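Local coordinates for HhaI Restriction Endonuclease (Haemophilus parahaemolyticus, PDB 6UKF), which cleaves double-stranded DNA at GCGC sites as a restriction endonuclease, probably of the PD-(D/E)xK family, at residues G39-Y44 and S125-I130; E5-C10 and I45-P50; W116-Y121 and H143-F148. All coordinates share one frame; numbering follows the deposited sequence.

Interaction 1. Residues G39-Y44 and S125-I130; sequences GNNPFY and SVKFFI. With EDO (1,2-ethanediol), chain I.
F43 takes F128 CE1 over one face of its ring, toward the rim. The closest atoms are F43 CE2 and F128 CD1, 3.5 Å apart, and the two planes are turned by 43°. F43 CG sits between its own backbone N and carbonyl carbon (chi1 55°), on the side of the K127 chain. That chain crosses F43 at about a right angle, and K127 CD lies 3.5 Å from F43 CB. F252 meets F128 edge to face and also touches F43, so helix 242-255 closes over this aromatic pair.

The backbones meet at one parallel bridge, Y44 with V126. Y44 N donates to S125 O at 2.9 Å. Y44 O accepts from K127 N at 3.1 Å. The same oxygen takes a CA-H...O contact from V126 CA at 3.4 Å. On the other face of the sheet, Y44 CB packs on V126 CG2. The Y44 ring brings an edge, near its plane, to S125 O. A bound ethanediol joins P42 O to S125 OG.

S125 has positive phi and is the C-prime residue of a Schellman motif. The motif ends helix 110-123 just before strand 126-132. The chain leaves strand 43-47, passes through other strands and helices, and returns by helix 110-123 to the parallel neighbour 126-132. This is consistent with the parallel pair in the core of PD-(D/E)xK nucleases.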
loop_
_atom_site.group_PDB
_atom_site.type_symbol
_atom_site.label_atom_id
_atom_site.label_comp_id
_atom_site.label_asym_id
_atom_site.label_seq_id
_atom_site.Cartn_x
_atom_site.Cartn_y
_atom_site.Cartn_z
ATOM N N GLY A 39 10.683 15.304 16.085
ATOM C CA GLY A 39 11.656 15.742 17.061
ATOM C C GLY A 39 13.037 15.942 16.470
ATOM O O GLY A 39 13.214 16.082 15.254
ATOM N N ASN A 40 14.040 15.958 17.354
ATOM C CA ASN A 40 15.417 16.188 16.929
ATOM C C ASN A 40 16.024 14.976 16.242
ATOM O O ASN A 40 17.041 15.113 15.553
ATOM C CB ASN A 40 16.292 16.564 18.125
ATOM C CG ASN A 40 16.081 17.996 18.577
ATOM O OD1 ASN A 40 15.611 18.836 17.812
ATOM N ND2 ASN A 40 16.439 18.283 19.826
ATOM N N ASN A 41 15.433 13.799 16.433
ATOM C CA ASN A 41 15.818 12.569 15.749
ATOM C C ASN A 41 14.605 12.119 14.942
ATOM O O ASN A 41 13.915 11.162 15.317
ATOM C CB ASN A 41 16.221 11.503 16.765
ATOM C CG ASN A 41 16.579 10.180 16.116
ATOM O OD1 ASN A 41 17.154 10.140 15.028
ATOM N ND2 ASN A 41 16.236 9.089 16.783
ATOM N N PRO A 42 14.304 12.801 13.840
ATOM C CA PRO A 42 13.056 12.522 13.127
ATOM C C PRO A 42 13.112 11.195 12.398
ATOM O O PRO A 42 14.164 10.752 11.933
ATOM C CB PRO A 42 12.956 13.683 12.132
ATOM C CG PRO A 42 14.370 14.058 11.876
ATOM C CD PRO A 42 15.078 13.876 13.192
ATOM N N PHE A 43 11.951 10.560 12.295
ATOM C CA PHE A 43 11.830 9.331 11.529
ATOM C C PHE A 43 10.354 9.070 11.293
ATOM O O PHE A 43 9.489 9.615 11.985
ATOM C CB PHE A 43 12.468 8.132 12.243
ATOM C CG PHE A 43 11.948 7.903 13.634
ATOM C CD1 PHE A 43 12.610 8.439 14.724
ATOM C CD2 PHE A 43 10.801 7.157 13.856
ATOM C CE1 PHE A 43 12.140 8.242 16.007
ATOM C CE2 PHE A 43 10.327 6.956 15.139
ATOM C CZ PHE A 43 11.000 7.498 16.217
ATOM N N TYR A 44 10.081 8.231 10.304
ATOM C CA TYR A 44 8.720 7.818 10.017
ATOM C C TYR A 44 8.394 6.525 10.753
ATOM O O TYR A 44 9.270 5.702 11.040
ATOM C CB TYR A 44 8.503 7.645 8.513
ATOM C CG TYR A 44 8.513 8.952 7.752
ATOM C CD1 TYR A 44 7.352 9.697 7.588
ATOM C CD2 TYR A 44 9.688 9.446 7.202
ATOM C CE1 TYR A 44 7.361 10.892 6.894
ATOM C CE2 TYR A 44 9.707 10.638 6.507
ATOM C CZ TYR A 44 8.542 11.358 6.357
ATOM O OH TYR A 44 8.556 12.547 5.665
ATOM N N SER A 125 13.324 5.963 5.469
ATOM C CA SER A 125 13.471 6.566 6.793
ATOM C C SER A 125 12.371 6.124 7.752
ATOM O O SER A 125 12.027 6.844 8.692
ATOM C CB SER A 125 13.554 8.094 6.731
ATOM O OG SER A 125 14.569 8.523 5.842
ATOM N N VAL A 126 11.819 4.936 7.524
ATOM C CA VAL A 126 10.895 4.310 8.460
ATOM C C VAL A 126 11.735 3.495 9.434
ATOM O O VAL A 126 12.331 2.482 9.059
ATOM C CB VAL A 126 9.867 3.432 7.739
ATOM C CG1 VAL A 126 9.056 2.621 8.750
ATOM C CG2 VAL A 126 8.954 4.289 6.886
ATOM N N LYS A 127 11.785 3.947 10.687
ATOM C CA LYS A 127 12.600 3.307 11.708
ATOM C C LYS A 127 11.799 2.404 12.632
ATOM O O LYS A 127 12.384 1.518 13.265
ATOM C CB LYS A 127 13.307 4.365 12.567
ATOM C CG LYS A 127 14.476 5.086 11.902
ATOM C CD LYS A 127 15.172 5.990 12.911
ATOM C CE LYS A 127 16.078 7.020 12.251
ATOM N NZ LYS A 127 17.374 6.440 11.796
ATOM N N PHE A 128 10.488 2.614 12.730
ATOM C CA PHE A 128 9.643 1.843 13.625
ATOM C C PHE A 128 8.322 1.540 12.940
ATOM O O PHE A 128 7.883 2.267 12.046
ATOM C CB PHE A 128 9.359 2.600 14.930
ATOM C CG PHE A 128 10.546 2.690 15.838
ATOM C CD1 PHE A 128 11.500 3.677 15.659
ATOM C CD2 PHE A 128 10.719 1.776 16.864
ATOM C CE1 PHE A 128 12.604 3.752 16.487
ATOM C CE2 PHE A 128 11.821 1.847 17.694
ATOM C CZ PHE A 128 12.764 2.836 17.505
ATOM N N PHE A 129 7.712 0.443 13.369
ATOM C CA PHE A 129 6.350 0.084 13.018
ATOM C C PHE A 129 5.499 0.122 14.280
ATOM O O PHE A 129 5.992 -0.108 15.388
ATOM C CB PHE A 129 6.292 -1.332 12.430
ATOM C CG PHE A 129 6.608 -1.405 10.956
ATOM C CD1 PHE A 129 7.852 -1.034 10.473
ATOM C CD2 PHE A 129 5.660 -1.866 10.057
ATOM C CE1 PHE A 129 8.136 -1.107 9.119
ATOM C CE2 PHE A 129 5.942 -1.945 8.706
ATOM C CZ PHE A 129 7.181 -1.564 8.238
ATOM N N ILE A 130 4.216 0.416 14.101
ATOM C CA ILE A 130 3.231 0.307 15.169
ATOM C C ILE A 130 2.080 -0.553 14.667
ATOM O O ILE A 130 1.625 -0.398 13.527
ATOM C CB ILE A 130 2.744 1.681 15.673
ATOM C CG1 ILE A 130 1.763 1.505 16.839
ATOM C CG2 ILE A 130 2.123 2.497 14.545
ATOM C CD1 ILE A 130 1.487 2.782 17.600
HETATM C C1 EDO I . 13.623 11.676 8.382
HETATM O O1 EDO I . 14.469 10.627 8.869
HETATM C C2 EDO I . 14.335 12.456 7.281
HETATM O O2 EDO I . 14.530 11.618 6.134
#

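Interaction 2. Residues E5-C10 and I45-P50. With EDO (1,2-ethanediol), chain O; nucleotides of chain B.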
loop_
_atom_site.group_PDB
_atom_site.type_symbol
_atom_site.label_atom_id
_atom_site.label_comp_id
_atom_site.label_asym_id
_atom_site.label_seq_id
_atom_site.Cartn_x
_atom_site.Cartn_y
_atom_site.Cartn_z
ATOM N N GLU A 5 -9.204 4.308 9.949
ATOM C CA GLU A 5 -9.495 4.477 11.368
ATOM C C GLU A 5 -8.365 3.920 12.224
ATOM O O GLU A 5 -8.035 4.480 13.276
ATOM C CB GLU A 5 -10.813 3.775 11.696
ATOM C CG GLU A 5 -12.007 4.364 10.963
ATOM C CD GLU A 5 -13.142 3.373 10.756
ATOM O OE1 GLU A 5 -13.045 2.270 11.177
ATOM O OE2 GLU A 5 -14.209 3.788 10.085
ATOM N N PHE A 6 -7.757 2.817 11.782
ATOM C CA PHE A 6 -6.655 2.223 12.531
ATOM C C PHE A 6 -5.461 3.165 12.604
ATOM O O PHE A 6 -4.822 3.292 13.655
ATOM C CB PHE A 6 -6.241 0.905 11.880
ATOM C CG PHE A 6 -5.175 0.174 12.634
ATOM C CD1 PHE A 6 -5.500 -0.587 13.742
ATOM C CD2 PHE A 6 -3.848 0.246 12.243
ATOM C CE1 PHE A 6 -4.523 -1.262 14.446
ATOM C CE2 PHE A 6 -2.867 -0.428 12.943
ATOM C CZ PHE A 6 -3.205 -1.183 14.047
ATOM N N GLU A 7 -5.135 3.829 11.495
ATOM C CA GLU A 7 -3.998 4.743 11.503
ATOM C C GLU A 7 -4.250 5.931 12.426
ATOM O O GLU A 7 -3.341 6.374 13.138
ATOM C CB GLU A 7 -3.671 5.181 10.076
ATOM C CG GLU A 7 -3.142 4.027 9.227
ATOM C CD GLU A 7 -2.676 4.445 7.844
ATOM O OE1 GLU A 7 -2.902 5.549 7.471
ATOM O OE2 GLU A 7 -2.041 3.537 7.101
ATOM N N VAL A 8 -5.481 6.445 12.449
ATOM C CA VAL A 8 -5.820 7.516 13.386
ATOM C C VAL A 8 -5.714 7.013 14.823
ATOM O O VAL A 8 -5.214 7.715 15.711
ATOM C CB VAL A 8 -7.224 8.064 13.069
ATOM C CG1 VAL A 8 -7.669 9.057 14.131
ATOM C CG2 VAL A 8 -7.248 8.711 11.686
ATOM N N PHE A 9 -6.206 5.797 15.069
ATOM C CA PHE A 9 -6.088 5.148 16.374
ATOM C C PHE A 9 -4.635 5.099 16.833
ATOM O O PHE A 9 -4.324 5.411 17.991
ATOM C CB PHE A 9 -6.695 3.746 16.210
ATOM C CG PHE A 9 -6.729 2.902 17.454
ATOM C CD1 PHE A 9 -7.308 3.354 18.629
ATOM C CD2 PHE A 9 -6.243 1.606 17.412
ATOM C CE1 PHE A 9 -7.353 2.537 19.752
ATOM C CE2 PHE A 9 -6.291 0.791 18.521
ATOM C CZ PHE A 9 -6.844 1.254 19.691
ATOM N N CYS A 10 -3.724 4.742 15.928
ATOM C CA CYS A 10 -2.309 4.657 16.280
ATOM C C CYS A 10 -1.717 6.034 16.562
ATOM O O CYS A 10 -0.971 6.211 17.532
ATOM C CB CYS A 10 -1.534 3.978 15.150
ATOM S SG CYS A 10 -1.839 2.210 14.980
ATOM N N ILE A 45 7.112 6.375 11.074
ATOM C CA ILE A 45 6.566 5.198 11.736
ATOM C C ILE A 45 5.489 4.639 10.820
ATOM O O ILE A 45 4.603 5.377 10.376
ATOM C CB ILE A 45 5.967 5.559 13.108
ATOM C CG1 ILE A 45 7.036 6.172 14.018
ATOM C CG2 ILE A 45 5.343 4.327 13.771
ATOM C CD1 ILE A 45 6.466 6.935 15.193
ATOM N N GLU A 46 5.571 3.351 10.526
ATOM C CA GLU A 46 4.599 2.682 9.674
ATOM C C GLU A 46 3.566 1.990 10.552
ATOM O O GLU A 46 3.915 1.135 11.371
ATOM C CB GLU A 46 5.277 1.661 8.762
ATOM C CG GLU A 46 5.388 2.112 7.316
ATOM C CD GLU A 46 4.034 2.433 6.708
ATOM O OE1 GLU A 46 3.094 1.635 6.896
ATOM O OE2 GLU A 46 3.903 3.494 6.060
ATOM N N ALA A 47 2.300 2.359 10.380
ATOM C CA ALA A 47 1.208 1.666 11.045
ATOM C C ALA A 47 0.762 0.517 10.149
ATOM O O ALA A 47 0.587 0.694 8.938
ATOM C CB ALA A 47 0.047 2.620 11.319
ATOM N N LYS A 48 0.606 -0.664 10.737
ATOM C CA LYS A 48 0.158 -1.836 10.000
ATOM C C LYS A 48 -0.905 -2.553 10.811
ATOM O O LYS A 48 -0.712 -2.809 12.003
ATOM C CB LYS A 48 1.317 -2.805 9.736
ATOM C CG LYS A 48 2.290 -2.330 8.676
ATOM C CD LYS A 48 1.670 -2.407 7.292
ATOM C CE LYS A 48 2.403 -1.533 6.304
ATOM N NZ LYS A 48 1.680 -1.440 5.003
ATOM N N MET A 49 -2.014 -2.886 10.161
ATOM C CA MET A 49 -2.990 -3.756 10.784
ATOM C C MET A 49 -2.429 -5.174 10.858
ATOM O O MET A 49 -1.443 -5.499 10.190
ATOM C CB MET A 49 -4.295 -3.738 9.996
ATOM C CG MET A 49 -4.935 -2.364 9.938
ATOM S SD MET A 49 -6.663 -2.390 9.428
ATOM C CE MET A 49 -7.438 -3.003 10.922
ATOM N N PRO A 50 -3.031 -6.032 11.680
ATOM C CA PRO A 50 -2.507 -7.400 11.812
ATOM C C PRO A 50 -2.371 -8.150 10.499
ATOM O O PRO A 50 -1.454 -8.967 10.367
ATOM C CB PRO A 50 -3.508 -8.064 12.765
ATOM C CG PRO A 50 -4.002 -6.935 13.608
ATOM C CD PRO A 50 -4.060 -5.735 12.696
HETATM C C1 EDO O . 5.619 3.299 3.574
HETATM O O1 EDO O . 4.508 4.170 3.341
HETATM C C2 EDO O . 6.886 3.873 2.957
HETATM O O2 EDO O . 6.681 4.070 1.555
ATOM P P DA B 10 -2.421 -1.548 6.073
ATOM O OP1 DA B 10 -2.635 -1.390 7.526
ATOM O OP2 DA B 10 -1.049 -1.572 5.523
ATOM O "O5'" DA B 10 -3.104 -2.897 5.546
ATOM C "C5'" DA B 10 -4.297 -3.376 6.137
ATOM C "C4'" DA B 10 -5.476 -3.101 5.236
ATOM O "O4'" DA B 10 -5.269 -3.729 3.939
ATOM C "C3'" DA B 10 -6.812 -3.635 5.741
ATOM O "O3'" DA B 10 -7.822 -2.697 5.414
ATOM C "C2'" DA B 10 -6.953 -4.971 5.020
ATOM C "C1'" DA B 10 -6.293 -4.681 3.683
ATOM N N9 DA B 10 -5.671 -5.828 3.039
ATOM C C8 DA B 10 -4.830 -6.743 3.608
ATOM N N7 DA B 10 -4.400 -7.657 2.774
ATOM C C5 DA B 10 -4.985 -7.308 1.568
ATOM C C6 DA B 10 -4.926 -7.882 0.286
ATOM N N6 DA B 10 -4.214 -8.975 0.008
ATOM N N1 DA B 10 -5.633 -7.288 -0.700
ATOM C C2 DA B 10 -6.345 -6.192 -0.413
ATOM N N3 DA B 10 -6.476 -5.562 0.753
ATOM C C4 DA B 10 -5.765 -6.179 1.713
ATOM P P DC B 9 0.993 1.819 3.524
ATOM O OP1 DC B 9 1.173 2.506 4.818
ATOM O OP2 DC B 9 1.916 0.740 3.112
ATOM O "O5'" DC B 9 -0.479 1.219 3.460
ATOM C "C5'" DC B 9 -1.541 1.946 4.028
ATOM C "C4'" DC B 9 -2.867 1.346 3.659
ATOM O "O4'" DC B 9 -3.075 1.409 2.219
ATOM C "C3'" DC B 9 -3.032 -0.133 3.974
ATOM O "O3'" DC B 9 -3.243 -0.370 5.343
ATOM C "C2'" DC B 9 -4.245 -0.467 3.097
ATOM C "C1'" DC B 9 -3.943 0.357 1.830
ATOM N N1 DC B 9 -3.302 -0.463 0.771
ATOM C C2 DC B 9 -4.114 -1.131 -0.139
ATOM O O2 DC B 9 -5.341 -0.990 -0.058
ATOM N N3 DC B 9 -3.541 -1.902 -1.092
ATOM C C4 DC B 9 -2.215 -2.028 -1.141
ATOM N N4 DC B 9 -1.698 -2.803 -2.103
ATOM C C5 DC B 9 -1.363 -1.364 -0.206
ATOM C C6 DC B 9 -1.945 -0.605 0.731
#
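K48 NZ is gripped by two DNA phosphates. It donates to OP2 of DA10 of chain B at 2.8 Å and to OP2 of DC9 of chain B at 2.9 Å. A third bond goes to Q53 O. The sequence E46-A47-K48 fits the (D/E)-x-K signature of PD-(D/E)xK nucleases, and D34 is probably the aspartate that goes with it. The phosphates held here would then lie at the probable active site.

K48 CB points away from helix 3-18. The chain bends at chi2 (-72°), which places CD beside OP2 of DA10. Next in the chain, M49 N donates a nearly straight bond to OP1 of DA10, 3.1 Å away. Backbone and side chain thus hold the same phosphate.

The helix side is mostly apolar. The F6 and M49 side chains run antiparallel, side by side. M49 CG lies over one face of the F6 ring, offset toward the rim, in a CH-pi contact 4.0 Å from the ring centroid. M49 SD stands farther out and oblique, a Met-aromatic contact. F6 CE2 comes 3.3 Å from K48 O, which also accepts a hydrogen bond from T131 OG1.

A47 points its methyl at the helix. There A47 CB meets both E7 CG and C10 SG, each at 4.1 Å.

Interaction 3. Residues W116-Y121 and H143-F148; sequences WIKEYY and HFEHYF. With PO4 (phosphate ion), chain Q; nucleotides of chain B.
F144 reaches from its short helical turn toward helix 110-123. Its CB lies 4.1 Å from K118 CE. CG is anti to the backbone N (chi1 -166°), and the ring beyond it meets I117. CD1, CE1 and CZ of F144 all face I117 CG2. F144 CE2 lies nearest I117 CD1, at 4.0 Å. I117 CG2 stands over the centre of the ring, 3.9 Å from the centroid and 8° off the normal. This is a well-centred CH-pi contact. The two side chains cross at about a right angle. F129 meets F144 edge to face, and I234 also packs on F144, so the ring joins helix, loop and two sheets.

A charged pair lies beside this apolar contact. The K118 chain is extended, and its CE passes 4.0 Å from F144 N. K118 NZ forms a salt bridge with E145 OE1 at 2.8 Å. The nitrogen comes from above the carboxylate plane, 39° out of it. E145 is bent at chi2, which turns CD toward the lysine. K118 NZ also donates to E142 O, so it is held by two oxygens just before and within the turn.

On the far side of the turn, H146 ND1 donates a nearly straight bond of 2.7 Å to O4 of a phosphate ion, probably from the crystallisation liquor. K237 NZ binds the same ion.

The helix also carries a DNA contact. Y120 OH donates to OP1 of DG8 of chain B at 2.6 Å, with that oxygen near the ring plane at its edge. W116 CH2 lies over one face of the Y120 ring. Helix 110-123 thus packs through I117 and K118 on the turn between strands 136-140 and 148-156, while Y120 OH bonds one DNA phosphate, in a probable PD-(D/E)xK nuclease domain.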
loop_
_atom_site.group_PDB
_atom_site.type_symbol
_atom_site.label_atom_id
_atom_site.label_comp_id
_atom_site.label_asym_id
_atom_site.label_seq_id
_atom_site.Cartn_x
_atom_site.Cartn_y
_atom_site.Cartn_z
ATOM N N TRP A 116 14.255 -7.817 2.431
ATOM C CA TRP A 116 13.776 -6.814 1.485
ATOM C C TRP A 116 13.000 -5.727 2.217
ATOM O O TRP A 116 13.217 -4.530 1.995
ATOM C CB TRP A 116 12.897 -7.445 0.399
ATOM C CG TRP A 116 12.511 -6.437 -0.641
ATOM C CD1 TRP A 116 13.154 -6.188 -1.818
ATOM C CD2 TRP A 116 11.417 -5.511 -0.578
ATOM N NE1 TRP A 116 12.526 -5.170 -2.494
ATOM C CE2 TRP A 116 11.457 -4.737 -1.755
ATOM C CE3 TRP A 116 10.405 -5.263 0.357
ATOM C CZ2 TRP A 116 10.521 -3.739 -2.023
ATOM C CZ3 TRP A 116 9.479 -4.271 0.087
ATOM C CH2 TRP A 116 9.544 -3.522 -1.091
ATOM N N ILE A 117 12.087 -6.136 3.100
ATOM C CA ILE A 117 11.277 -5.185 3.855
ATOM C C ILE A 117 12.166 -4.258 4.674
ATOM O O ILE A 117 11.972 -3.037 4.697
ATOM C CB ILE A 117 10.261 -5.950 4.728
ATOM C CG1 ILE A 117 9.152 -6.535 3.843
ATOM C CG2 ILE A 117 9.678 -5.064 5.824
ATOM C CD1 ILE A 117 8.226 -7.497 4.559
ATOM N N LYS A 118 13.165 -4.821 5.353
ATOM C CA LYS A 118 14.058 -3.994 6.158
ATOM C C LYS A 118 14.793 -2.981 5.290
ATOM O O LYS A 118 14.864 -1.794 5.624
ATOM C CB LYS A 118 15.044 -4.876 6.922
ATOM C CG LYS A 118 14.401 -5.648 8.053
ATOM C CD LYS A 118 15.382 -6.570 8.743
ATOM C CE LYS A 118 14.740 -7.257 9.937
ATOM N NZ LYS A 118 15.667 -8.225 10.584
ATOM N N GLU A 119 15.366 -3.442 4.175
ATOM C CA GLU A 119 16.065 -2.536 3.269
ATOM C C GLU A 119 15.134 -1.437 2.784
ATOM O O GLU A 119 15.469 -0.246 2.832
ATOM C CB GLU A 119 16.595 -3.318 2.067
ATOM C CG GLU A 119 17.735 -4.274 2.373
ATOM C CD GLU A 119 19.097 -3.606 2.326
ATOM O OE1 GLU A 119 19.231 -2.562 1.651
ATOM O OE2 GLU A 119 20.036 -4.126 2.962
ATOM N N TYR A 120 13.951 -1.825 2.308
ATOM C CA TYR A 120 13.035 -0.863 1.716
ATOM C C TYR A 120 12.594 0.177 2.734
ATOM O O TYR A 120 12.653 1.384 2.473
ATOM C CB TYR A 120 11.825 -1.593 1.138
ATOM C CG TYR A 120 10.771 -0.653 0.620
ATOM C CD1 TYR A 120 11.008 0.125 -0.502
ATOM C CD2 TYR A 120 9.546 -0.531 1.259
ATOM C CE1 TYR A 120 10.056 0.994 -0.978
ATOM C CE2 TYR A 120 8.582 0.337 0.787
ATOM C CZ TYR A 120 8.845 1.096 -0.333
ATOM O OH TYR A 120 7.897 1.966 -0.815
ATOM N N TYR A 121 12.147 -0.266 3.907
ATOM C CA TYR A 121 11.639 0.694 4.882
ATOM C C TYR A 121 12.756 1.555 5.459
ATOM O O TYR A 121 12.559 2.752 5.685
ATOM C CB TYR A 121 10.773 -0.008 5.929
ATOM C CG TYR A 121 9.431 -0.343 5.324
ATOM C CD1 TYR A 121 8.440 0.620 5.223
ATOM C CD2 TYR A 121 9.180 -1.596 4.788
ATOM C CE1 TYR A 121 7.224 0.335 4.637
ATOM C CE2 TYR A 121 7.967 -1.893 4.201
ATOM C CZ TYR A 121 6.990 -0.923 4.128
ATOM O OH TYR A 121 5.782 -1.210 3.540
ATOM N N HIS A 143 13.976 -5.462 13.922
ATOM C CA HIS A 143 13.431 -6.639 14.591
ATOM C C HIS A 143 12.126 -7.123 13.972
ATOM O O HIS A 143 11.380 -7.871 14.611
ATOM C CB HIS A 143 13.258 -6.377 16.084
ATOM C CG HIS A 143 14.555 -6.293 16.821
ATOM N ND1 HIS A 143 14.623 -6.123 18.183
ATOM C CD2 HIS A 143 15.835 -6.367 16.386
ATOM C CE1 HIS A 143 15.887 -6.082 18.559
ATOM N NE2 HIS A 143 16.644 -6.228 17.488
ATOM N N PHE A 144 11.872 -6.748 12.718
ATOM C CA PHE A 144 10.600 -7.032 12.058
ATOM C C PHE A 144 10.190 -8.496 12.172
ATOM O O PHE A 144 9.013 -8.798 12.401
ATOM C CB PHE A 144 10.723 -6.634 10.585
ATOM C CG PHE A 144 9.417 -6.554 9.863
ATOM C CD1 PHE A 144 8.707 -5.369 9.834
ATOM C CD2 PHE A 144 8.905 -7.653 9.200
ATOM C CE1 PHE A 144 7.505 -5.283 9.166
ATOM C CE2 PHE A 144 7.702 -7.572 8.533
ATOM C CZ PHE A 144 7.002 -6.385 8.517
ATOM N N GLU A 145 11.137 -9.420 11.992
ATOM C CA GLU A 145 10.782 -10.832 11.906
ATOM C C GLU A 145 10.234 -11.383 13.215
ATOM O O GLU A 145 9.603 -12.445 13.209
ATOM C CB GLU A 145 11.984 -11.663 11.441
ATOM C CG GLU A 145 13.080 -11.897 12.484
ATOM C CD GLU A 145 14.007 -10.705 12.672
ATOM O OE1 GLU A 145 13.768 -9.687 12.105
ATOM O OE2 GLU A 145 15.061 -10.856 13.472
ATOM N N HIS A 146 10.470 -10.701 14.334
ATOM C CA HIS A 146 9.943 -11.153 15.613
ATOM C C HIS A 146 8.466 -10.839 15.783
ATOM O O HIS A 146 7.856 -11.312 16.749
ATOM C CB HIS A 146 10.744 -10.524 16.753
ATOM C CG HIS A 146 12.185 -10.926 16.759
ATOM N ND1 HIS A 146 12.593 -12.218 17.013
ATOM C CD2 HIS A 146 13.312 -10.212 16.532
ATOM C CE1 HIS A 146 13.910 -12.280 16.947
ATOM N NE2 HIS A 146 14.371 -11.077 16.658
ATOM N N TYR A 147 7.881 -10.076 14.871
ATOM C CA TYR A 147 6.510 -9.604 14.998
ATOM C C TYR A 147 5.592 -10.089 13.893
ATOM O O TYR A 147 4.417 -10.348 14.158
ATOM C CB TYR A 147 6.502 -8.072 15.026
ATOM C CG TYR A 147 7.204 -7.536 16.243
ATOM C CD1 TYR A 147 8.570 -7.297 16.228
ATOM C CD2 TYR A 147 6.510 -7.305 17.421
ATOM C CE1 TYR A 147 9.222 -6.823 17.349
ATOM C CE2 TYR A 147 7.153 -6.828 18.544
ATOM C CZ TYR A 147 8.507 -6.594 18.505
ATOM O OH TYR A 147 9.144 -6.114 19.625
ATOM N N PHE A 148 6.084 -10.211 12.662
ATOM C CA PHE A 148 5.241 -10.535 11.524
ATOM C C PHE A 148 5.770 -11.750 10.784
ATOM O O PHE A 148 6.978 -11.878 10.557
ATOM C CB PHE A 148 5.172 -9.369 10.527
ATOM C CG PHE A 148 4.232 -8.274 10.936
ATOM C CD1 PHE A 148 2.870 -8.405 10.732
ATOM C CD2 PHE A 148 4.707 -7.111 11.517
ATOM C CE1 PHE A 148 1.999 -7.400 11.102
ATOM C CE2 PHE A 148 3.839 -6.101 11.890
ATOM C CZ PHE A 148 2.482 -6.248 11.683
HETATM P P PO4 Q . 10.830 -15.257 16.647
HETATM O O1 PO4 Q . 9.398 -15.729 16.578
HETATM O O2 PO4 Q . 11.725 -16.423 16.982
HETATM O O3 PO4 Q . 11.238 -14.674 15.317
HETATM O O4 PO4 Q . 10.966 -14.200 17.716
ATOM P P DG B 8 4.515 1.288 -0.855
ATOM O OP1 DG B 8 5.471 1.729 0.184
ATOM O OP2 DG B 8 4.379 -0.152 -1.169
ATOM O "O5'" DG B 8 3.090 1.872 -0.450
ATOM C "C5'" DG B 8 2.994 3.229 -0.043
ATOM C "C4'" DG B 8 1.558 3.617 0.202
ATOM O "O4'" DG B 8 0.832 3.631 -1.044
ATOM C "C3'" DG B 8 0.786 2.661 1.089
ATOM O "O3'" DG B 8 0.982 2.982 2.426
ATOM C "C2'" DG B 8 -0.654 2.857 0.647
ATOM C "C1'" DG B 8 -0.498 3.164 -0.829
ATOM N N9 DG B 8 -0.707 2.033 -1.734
ATOM C C8 DG B 8 0.248 1.180 -2.234
ATOM N N7 DG B 8 -0.230 0.303 -3.074
ATOM C C5 DG B 8 -1.583 0.608 -3.149
ATOM C C6 DG B 8 -2.620 0.009 -3.906
ATOM O O6 DG B 8 -2.545 -0.939 -4.696
ATOM N N1 DG B 8 -3.843 0.633 -3.688
ATOM C C2 DG B 8 -4.042 1.694 -2.840
ATOM N N2 DG B 8 -5.294 2.163 -2.758
ATOM N N3 DG B 8 -3.083 2.262 -2.129
ATOM C C4 DG B 8 -1.885 1.675 -2.335
#

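Overall arrangement
Interactions 1 and 2 share strand 43-47. Interaction 1 joins its start to strand 126-132, and interaction 2 seats its end on helix 3-18. Backbone bonds of E46 with F128 and I130 connect them. Interaction 3 holds helix 110-123, which leads into strand 126-132. Y121 and F144 both pack on F129, and V126 N bonds to Y121 O. Interaction 2 is the buried one, and its helix contact is mostly apolar. Interactions 1 and 3 are partly buried: the first adds parallel strand bonds to aromatic packing, the third a salt bridge to a CH-pi contact. DNA phosphates are held from interactions 2 and 3.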